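PDB 2EAB: alpha-fucosidase from Bifidobacterium bifidum, which probably releases terminal alpha-1,2-linked L-fucose from glycans by hydrolysis, this chain being the glycoside hydrolase family 95 catalytic part of a longer protein. Local coordinates for residues 33-39 against 760-764; 133-137 against 413-417; 215-220 against 232-237. Residue numbers count along the deposited sequence, not the author numbering.

Interaction 1: residues 33-39 against 760-764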
loop_
_atom_site.group_PDB
_atom_site.type_symbol
_atom_site.label_atom_id
_atom_site.label_comp_id
_atom_site.label_asym_id
_atom_site.label_seq_id
_atom_site.Cartn_x
_atom_site.Cartn_y
_atom_site.Cartn_z
ATOM N N ALA A 33 -22.790 -8.152 1.484
ATOM C CA ALA A 33 -21.961 -8.066 0.283
ATOM C C ALA A 33 -21.200 -9.376 0.059
ATOM O O ALA A 33 -21.084 -10.198 0.967
ATOM C CB ALA A 33 -21.004 -6.889 0.361
ATOM N N THR A 34 -20.700 -9.571 -1.156
ATOM C CA THR A 34 -19.947 -10.776 -1.506
ATOM C C THR A 34 -18.859 -11.063 -0.475
ATOM O O THR A 34 -18.040 -10.194 -0.173
ATOM C CB THR A 34 -19.306 -10.637 -2.893
ATOM O OG1 THR A 34 -20.317 -10.282 -3.842
ATOM C CG2 THR A 34 -18.660 -11.939 -3.330
ATOM N N ALA A 35 -18.866 -12.284 0.052
ATOM C CA ALA A 35 -17.917 -12.696 1.088
ATOM C C ALA A 35 -16.520 -12.966 0.539
ATOM O O ALA A 35 -15.522 -12.526 1.114
ATOM C CB ALA A 35 -18.439 -13.919 1.822
ATOM N N GLY A 36 -16.456 -13.698 -0.571
ATOM C CA GLY A 36 -15.184 -14.059 -1.186
ATOM C C GLY A 36 -14.562 -15.297 -0.566
ATOM O O GLY A 36 -15.042 -15.819 0.450
ATOM N N GLY A 37 -13.486 -15.770 -1.189
ATOM C CA GLY A 37 -12.762 -16.947 -0.723
ATOM C C GLY A 37 -12.285 -16.815 0.710
ATOM O O GLY A 37 -11.874 -15.728 1.144
ATOM N N ASN A 38 -12.360 -17.933 1.434
ATOM C CA ASN A 38 -11.953 -18.048 2.842
ATOM C C ASN A 38 -12.906 -17.429 3.862
ATOM O O ASN A 38 -12.632 -17.459 5.058
ATOM C CB ASN A 38 -10.511 -17.557 3.065
ATOM C CG ASN A 38 -9.474 -18.572 2.625
ATOM O OD1 ASN A 38 -9.503 -19.732 3.041
ATOM N ND2 ASN A 38 -8.544 -18.136 1.795
ATOM N N TYR A 39 -14.026 -16.885 3.398
ATOM C CA TYR A 39 -14.991 -16.267 4.304
ATOM C C TYR A 39 -16.365 -16.943 4.282
ATOM O O TYR A 39 -17.400 -16.287 4.449
ATOM C CB TYR A 39 -15.097 -14.770 4.033
ATOM C CG TYR A 39 -13.919 -13.970 4.545
ATOM C CD1 TYR A 39 -13.956 -13.371 5.803
ATOM C CD2 TYR A 39 -12.771 -13.810 3.774
ATOM C CE1 TYR A 39 -12.892 -12.621 6.278
ATOM C CE2 TYR A 39 -11.692 -13.061 4.246
ATOM C CZ TYR A 39 -11.767 -12.471 5.491
ATOM O OH TYR A 39 -10.730 -11.707 5.957
ATOM N N TYR A 760 -13.088 -4.218 -0.915
ATOM C CA TYR A 760 -13.156 -5.643 -1.150
ATOM C C TYR A 760 -12.907 -6.067 -2.580
ATOM O O TYR A 760 -13.151 -5.319 -3.530
ATOM C CB TYR A 760 -14.432 -6.259 -0.566
ATOM C CG TYR A 760 -15.749 -6.043 -1.289
ATOM C CD1 TYR A 760 -16.122 -6.854 -2.360
ATOM C CD2 TYR A 760 -16.666 -5.090 -0.840
ATOM C CE1 TYR A 760 -17.356 -6.699 -2.990
ATOM C CE2 TYR A 760 -17.907 -4.936 -1.461
ATOM C CZ TYR A 760 -18.237 -5.740 -2.535
ATOM O OH TYR A 760 -19.457 -5.614 -3.164
ATOM N N HIS A 761 -12.409 -7.294 -2.686
ATOM C CA HIS A 761 -12.037 -7.924 -3.940
ATOM C C HIS A 761 -13.162 -8.768 -4.599
ATOM O O HIS A 761 -13.258 -8.745 -5.817
ATOM C CB HIS A 761 -10.733 -8.718 -3.727
ATOM C CG HIS A 761 -10.224 -9.433 -4.939
ATOM N ND1 HIS A 761 -10.708 -10.662 -5.337
ATOM C CD2 HIS A 761 -9.231 -9.122 -5.807
ATOM C CE1 HIS A 761 -10.054 -11.061 -6.413
ATOM N NE2 HIS A 761 -9.150 -10.147 -6.717
ATOM N N ALA A 762 -13.998 -9.533 -3.879
ATOM C CA ALA A 762 -13.930 -9.892 -2.465
ATOM C C ALA A 762 -12.857 -10.970 -2.267
ATOM O O ALA A 762 -12.422 -11.592 -3.237
ATOM C CB ALA A 762 -15.290 -10.429 -2.026
ATOM N N PRO A 763 -12.427 -11.211 -1.013
ATOM C CA PRO A 763 -12.819 -10.612 0.254
ATOM C C PRO A 763 -12.119 -9.271 0.500
ATOM O O PRO A 763 -11.556 -8.679 -0.431
ATOM C CB PRO A 763 -12.357 -11.660 1.264
ATOM C CG PRO A 763 -11.107 -12.195 0.656
ATOM C CD PRO A 763 -11.405 -12.262 -0.820
ATOM N N PHE A 764 -12.171 -8.799 1.741
ATOM C CA PHE A 764 -11.468 -7.583 2.150
ATOM C C PHE A 764 -10.023 -7.616 1.677
ATOM O O PHE A 764 -9.303 -8.584 1.945
ATOM C CB PHE A 764 -11.519 -7.448 3.678
ATOM C CG PHE A 764 -10.466 -6.532 4.273
ATOM C CD1 PHE A 764 -10.269 -5.235 3.805
ATOM C CD2 PHE A 764 -9.712 -6.969 5.350
ATOM C CE1 PHE A 764 -9.303 -4.405 4.389
ATOM C CE2 PHE A 764 -8.758 -6.147 5.944
ATOM C CZ PHE A 764 -8.548 -4.864 5.461
HETATM O O HOH W 1 -21.590 -7.487 -3.042
HETATM O O HOH W 2 -12.459 -14.383 -3.486
HETATM O O HOH W 3 -9.503 -10.756 3.758
#
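A proline approached through unusual peptide geometry can turn a loop into a compact wedge, and Pro763, with 68 Å² buried here, is such a case. Both the His761–Ala762 and Ala762–Pro763 peptides are cis. The first is of the rare kind that has no proline after the bond, and the two together fold 760-764 so tightly that His761 N donates to Pro763 O at 2.8 Å. Pro763 packs against 33-39, with Tyr39 CD2 and Ala35 O each 3.3 Å from Pro763 CB and Gly37 O 3.6 Å from Pro763 CG. Its neighbour Ala762 points its CB at the bend of 33-39, 3.3 Å from Thr34 O and 3.7 Å from Gly36 CA. The approach is possible because Gly36 has no side chain: a CB there would collide with Pro763 N, and its backbone angles also call for glycine. A type II turn from Gly36 to Tyr39 then brings the tyrosine back against the proline. At the other end, Tyr760 reaches Ala33, with Ala33 CB 4.1 Å from Tyr760 OH. No direct hydrogen bond crosses the contact; waters do the polar work, linking Thr34 N to Tyr760 OH, Gly37 N to Ala762 O, and Tyr39 OH to Phe764 O. Helix 42-50 backs the junction, and its Gln48 hydrogen-bonds both Ala35 O and Phe764 N, while Tyr754 stacks on Tyr760 and bonds Thr34 O. It thus joins the N-terminal domain, at the loop from strand 19-22 into helix 42-50, to the catalytic domain, at the loop between helices 738-751 and 767-780.

Interaction 2: residues 133-137 against 413-417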
loop_
_atom_site.group_PDB
_atom_site.type_symbol
_atom_site.label_atom_id
_atom_site.label_comp_id
_atom_site.label_asym_id
_atom_site.label_seq_id
_atom_site.Cartn_x
_atom_site.Cartn_y
_atom_site.Cartn_z
ATOM N N GLN A 133 6.637 -21.298 3.407
ATOM C CA GLN A 133 6.144 -20.004 2.974
ATOM C C GLN A 133 5.462 -19.302 4.142
ATOM O O GLN A 133 5.762 -18.148 4.445
ATOM C CB GLN A 133 5.170 -20.164 1.817
ATOM C CG GLN A 133 4.720 -18.825 1.255
ATOM C CD GLN A 133 3.981 -18.935 -0.062
ATOM O OE1 GLN A 133 3.854 -20.021 -0.647
ATOM N NE2 GLN A 133 3.500 -17.797 -0.548
ATOM N N GLY A 134 4.551 -20.011 4.800
ATOM C CA GLY A 134 3.806 -19.448 5.909
ATOM C C GLY A 134 2.843 -18.369 5.466
ATOM O O GLY A 134 2.518 -18.248 4.286
ATOM N N ASN A 135 2.360 -17.611 6.442
ATOM C CA ASN A 135 1.379 -16.559 6.228
ATOM C C ASN A 135 1.225 -15.725 7.488
ATOM O O ASN A 135 1.780 -16.065 8.536
ATOM C CB ASN A 135 0.031 -17.117 5.721
ATOM C CG ASN A 135 -0.692 -18.028 6.727
ATOM O OD1 ASN A 135 -0.149 -18.467 7.746
ATOM N ND2 ASN A 135 -1.945 -18.316 6.414
ATOM N N TYR A 136 0.506 -14.618 7.361
ATOM C CA TYR A 136 0.159 -13.764 8.483
ATOM C C TYR A 136 -1.014 -14.367 9.242
ATOM O O TYR A 136 -1.987 -14.799 8.624
ATOM C CB TYR A 136 -0.257 -12.405 7.944
ATOM C CG TYR A 136 -0.539 -11.350 8.991
ATOM C CD1 TYR A 136 0.418 -11.011 9.938
ATOM C CD2 TYR A 136 -1.747 -10.656 9.000
ATOM C CE1 TYR A 136 0.179 -10.014 10.876
ATOM C CE2 TYR A 136 -2.004 -9.661 9.941
ATOM C CZ TYR A 136 -1.032 -9.344 10.870
ATOM O OH TYR A 136 -1.253 -8.347 11.791
ATOM N N LEU A 137 -0.922 -14.367 10.570
ATOM C CA LEU A 137 -1.959 -14.932 11.437
ATOM C C LEU A 137 -2.743 -13.873 12.185
ATOM O O LEU A 137 -2.149 -12.960 12.765
ATOM C CB LEU A 137 -1.325 -15.808 12.521
ATOM C CG LEU A 137 -0.527 -17.053 12.158
ATOM C CD1 LEU A 137 0.042 -17.706 13.398
ATOM C CD2 LEU A 137 -1.359 -18.028 11.391
ATOM N N THR A 413 -6.290 -18.201 5.234
ATOM C CA THR A 413 -6.257 -16.753 5.046
ATOM C C THR A 413 -6.002 -16.464 3.575
ATOM O O THR A 413 -5.045 -16.988 3.011
ATOM C CB THR A 413 -5.181 -16.134 5.944
ATOM O OG1 THR A 413 -5.564 -16.336 7.309
ATOM C CG2 THR A 413 -5.012 -14.645 5.680
ATOM N N PRO A 414 -6.858 -15.633 2.943
ATOM C CA PRO A 414 -6.756 -15.453 1.492
ATOM C C PRO A 414 -5.427 -14.823 1.111
ATOM O O PRO A 414 -5.050 -13.770 1.648
ATOM C CB PRO A 414 -7.924 -14.515 1.168
ATOM C CG PRO A 414 -8.211 -13.806 2.446
ATOM C CD PRO A 414 -7.936 -14.808 3.522
ATOM N N TRP A 415 -4.714 -15.487 0.205
ATOM C CA TRP A 415 -3.379 -15.060 -0.226
ATOM C C TRP A 415 -2.434 -14.848 0.957
ATOM O O TRP A 415 -1.485 -14.069 0.868
ATOM C CB TRP A 415 -3.435 -13.804 -1.112
ATOM C CG TRP A 415 -4.361 -13.919 -2.280
ATOM C CD1 TRP A 415 -4.138 -14.590 -3.444
ATOM C CD2 TRP A 415 -5.666 -13.335 -2.397
ATOM N NE1 TRP A 415 -5.230 -14.471 -4.278
ATOM C CE2 TRP A 415 -6.179 -13.701 -3.660
ATOM C CE3 TRP A 415 -6.450 -12.539 -1.552
ATOM C CZ2 TRP A 415 -7.450 -13.299 -4.102
ATOM C CZ3 TRP A 415 -7.714 -12.141 -1.993
ATOM C CH2 TRP A 415 -8.195 -12.519 -3.257
ATOM N N GLY A 416 -2.705 -15.548 2.059
ATOM C CA GLY A 416 -1.886 -15.461 3.262
ATOM C C GLY A 416 -1.829 -14.105 3.940
ATOM O O GLY A 416 -1.020 -13.907 4.840
ATOM N N SER A 417 -2.688 -13.175 3.515
ATOM C CA SER A 417 -2.608 -11.762 3.923
ATOM C C SER A 417 -1.157 -11.278 3.832
ATOM O O SER A 417 -0.634 -10.619 4.733
ATOM C CB SER A 417 -3.199 -11.547 5.320
ATOM O OG SER A 417 -3.294 -10.160 5.614
HETATM O O HOH W 4 -3.504 -18.921 4.232
HETATM O O HOH W 5 -3.328 -17.175 8.498
#
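Two irregular segments can be docked by a single well-aimed backbone bond if each is shaped for it. Gly134 breaks from the preceding helix with positive phi, after which Asn135 and Tyr136 run extended. Opposite them, 413-417 coils: Trp415, Gly416 and Ser417 all have left-handed helical backbone angles, and Gly416 N bonds Thr413 O at 2.9 Å while Ser417 N bonds Pro414 O at 3.1 Å. This coil presents Gly416 O to Tyr136 N, forming a nearly straight 3.0 Å hydrogen bond. The CA atoms of Asn135 and Gly416 are 4.5 Å apart, and a CB on Gly416 would be tight against Asn135 CB, so glycine suits both the angles and the spacing. Among the side chains, Asn135 lays its CB 3.5 Å from Gly416 O and its ND2 3.9 Å from Thr413 CB; water 4 accepts from Thr413 N and, weakly, from Asn135 ND2. Water 5 donates to Tyr136 O and also bonds Thr413 OG1, which has a further partner in Thr404. Tyr136 CB packs 3.7 Å from Ser417 O, and its ring runs on past Ser417 until its hydroxyl meets Ile400 O; Ser417 OG turns to Asn396. The tyrosine side chain lies about 7 Å from the bound calcium and about 5 Å from that of Glu77, a calcium ligand, so the contact borders the metal site. In the fold, this buried junction ties the link between helix 130-133 and strand 140-145 to the segment that runs into strand 419-420.

Interaction 3: residues 215-220 against 232-237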
loop_
_atom_site.group_PDB
_atom_site.type_symbol
_atom_site.label_atom_id
_atom_site.label_comp_id
_atom_site.label_asym_id
_atom_site.label_seq_id
_atom_site.Cartn_x
_atom_site.Cartn_y
_atom_site.Cartn_z
ATOM N N TYR A 215 -4.225 -22.075 14.488
ATOM C CA TYR A 215 -2.805 -22.294 14.271
ATOM C C TYR A 215 -2.210 -23.193 15.344
ATOM O O TYR A 215 -2.655 -23.182 16.494
ATOM C CB TYR A 215 -2.029 -20.983 14.125
ATOM C CG TYR A 215 -2.070 -19.968 15.252
ATOM C CD1 TYR A 215 -1.220 -20.066 16.350
ATOM C CD2 TYR A 215 -2.887 -18.837 15.158
ATOM C CE1 TYR A 215 -1.216 -19.085 17.349
ATOM C CE2 TYR A 215 -2.889 -17.854 16.144
ATOM C CZ TYR A 215 -2.055 -17.982 17.237
ATOM O OH TYR A 215 -2.044 -17.015 18.216
ATOM N N SER A 216 -1.208 -23.983 14.966
ATOM C CA SER A 216 -0.581 -24.881 15.933
ATOM C C SER A 216 0.297 -24.108 16.910
ATOM O O SER A 216 0.840 -23.041 16.584
ATOM C CB SER A 216 0.205 -26.002 15.250
ATOM O OG SER A 216 1.351 -25.506 14.581
ATOM N N LYS A 217 0.420 -24.653 18.114
ATOM C CA LYS A 217 1.089 -23.979 19.215
ATOM C C LYS A 217 1.913 -24.972 19.999
ATOM O O LYS A 217 1.591 -26.165 20.053
ATOM C CB LYS A 217 0.061 -23.352 20.160
ATOM C CG LYS A 217 -0.917 -22.401 19.495
ATOM C CD LYS A 217 -2.068 -22.060 20.426
ATOM C CE LYS A 217 -3.113 -21.187 19.747
ATOM N NZ LYS A 217 -3.823 -21.872 18.638
ATOM N N THR A 218 2.979 -24.473 20.607
ATOM C CA THR A 218 3.760 -25.258 21.547
ATOM C C THR A 218 3.868 -24.499 22.860
ATOM O O THR A 218 4.214 -23.314 22.872
ATOM C CB THR A 218 5.175 -25.570 21.009
ATOM O OG1 THR A 218 5.946 -24.375 20.950
ATOM C CG2 THR A 218 5.110 -26.159 19.623
ATOM N N GLY A 219 3.550 -25.187 23.954
ATOM C CA GLY A 219 3.738 -24.665 25.302
ATOM C C GLY A 219 3.010 -23.382 25.649
ATOM O O GLY A 219 3.517 -22.589 26.443
ATOM N N GLU A 220 1.827 -23.169 25.077
ATOM C CA GLU A 220 1.055 -21.979 25.423
ATOM C C GLU A 220 0.475 -22.079 26.826
ATOM O O GLU A 220 -0.059 -23.120 27.217
ATOM C CB GLU A 220 -0.076 -21.707 24.430
ATOM C CG GLU A 220 -0.706 -20.335 24.659
ATOM C CD GLU A 220 -1.968 -20.109 23.869
ATOM O OE1 GLU A 220 -1.871 -19.543 22.760
ATOM O OE2 GLU A 220 -3.058 -20.486 24.352
ATOM N N LYS A 232 1.055 -16.584 26.586
ATOM C CA LYS A 232 2.358 -16.704 25.950
ATOM C C LYS A 232 2.598 -18.126 25.485
ATOM O O LYS A 232 2.081 -19.079 26.073
ATOM C CB LYS A 232 3.471 -16.252 26.899
ATOM C CG LYS A 232 3.591 -17.086 28.170
ATOM C CD LYS A 232 4.557 -16.473 29.166
ATOM C CE LYS A 232 4.661 -17.340 30.410
ATOM N NZ LYS A 232 5.443 -16.678 31.488
ATOM N N GLY A 233 3.377 -18.265 24.422
ATOM C CA GLY A 233 3.697 -19.573 23.875
ATOM C C GLY A 233 4.611 -19.422 22.681
ATOM O O GLY A 233 5.246 -18.378 22.507
ATOM N N ALA A 234 4.675 -20.464 21.860
ATOM C CA ALA A 234 5.448 -20.429 20.623
ATOM C C ALA A 234 4.597 -20.997 19.503
ATOM O O ALA A 234 3.799 -21.913 19.723
ATOM C CB ALA A 234 6.739 -21.227 20.768
ATOM N N LEU A 235 4.747 -20.445 18.301
ATOM C CA LEU A 235 4.055 -21.003 17.148
ATOM C C LEU A 235 4.577 -22.405 16.885
ATOM O O LEU A 235 5.783 -22.638 16.905
ATOM C CB LEU A 235 4.230 -20.132 15.902
ATOM C CG LEU A 235 3.628 -18.725 15.973
ATOM C CD1 LEU A 235 3.850 -18.004 14.655
ATOM C CD2 LEU A 235 2.148 -18.750 16.338
ATOM N N GLY A 236 3.664 -23.337 16.637
ATOM C CA GLY A 236 4.043 -24.710 16.322
ATOM C C GLY A 236 4.787 -24.829 15.005
ATOM O O GLY A 236 5.680 -25.660 14.859
ATOM N N ASN A 237 4.434 -23.981 14.043
ATOM C CA ASN A 237 5.021 -24.082 12.713
ATOM C C ASN A 237 6.513 -23.744 12.672
ATOM O O ASN A 237 7.264 -24.388 11.948
ATOM C CB ASN A 237 4.205 -23.250 11.712
ATOM C CG ASN A 237 4.998 -22.848 10.487
ATOM O OD1 ASN A 237 5.821 -21.933 10.551
ATOM N ND2 ASN A 237 4.733 -23.498 9.363
HETATM O O HOH W 6 1.951 -22.295 14.063
HETATM O O HOH W 7 7.280 -24.591 18.208
HETATM O O HOH W 8 4.127 -20.655 28.253
#
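Thr218 lies beside Ala234, its OG1 3.3 Å from Ala234 CB, while its CG2 comes within 3.8 Å of Gly236 CA. The two residues form an antiparallel hydrogen-bonded pair, which places both side chains on the same face: Thr218 N donates to Ala234 O at 2.8 Å and Ala234 N to Thr218 O at 3.1 Å. One step along, Lys217 and Leu235 make a non-hydrogen-bonded pair, and Gly236 N then reaches Ser216 O at 2.8 Å. The chain turns a corner at Thr218 and Gly219, the latter with positive phi, and the regular pairing stops after the Thr218–Ala234 pair. Beyond the corner Glu220 comes so near the partner that its CA makes a CA-H...O contact of 3.1 Å with Lys232 O. Glycine answers this crowding: a CB on Gly233 would clash with Glu220 CA. Waters seal the margins, with water 6 between Ser216 O and Asn237 N, and water 7 between Thr218 OG1 and Leu235 O. On the side away from Thr218 and Ala234 lies a buried apolar join, Tyr215 CE1 to Leu235 CD2 at 3.5 Å, with the tyrosine hydroxyl bonded to Trp139 O. Ser216 OG bonds Asp407, while Asn237 OD1, at the same end, accepts from Gly82 N. Strand 241-250 flanks 228-235 on its other side, leaving 217-225 outermost in its sheet within the chain. The arrangement is a beta hairpin with an interrupted edge strand, finishing one large antiparallel sheet of an N-terminal domain assigned to the galactose mutarotase clan, whose members characteristically have a beta-sandwich built from two such sheets.

Overall arrangement
From the N terminus, the chain first lays down 33-39, then 133-137, then the hairpin strand with 215-220, and the contacts close in reverse order. Interaction 3 closes first, after only 11 intervening residues; interaction 2 follows across 275, and interaction 1 across 720. Each shorter loop thus lies wholly within the longer one, and none cross. Interaction 3 is internal to the N-terminal beta domain, whereas interactions 1 and 2 both fasten that domain to the catalytic one. Interaction 2 is the middle member and touches both of the others: Pro414 and Trp415 touch Pro763 and His761, and Leu137 packs on Tyr215 and Leu235. Interactions 1 and 3 remain about 13 Å apart at their nearest atoms.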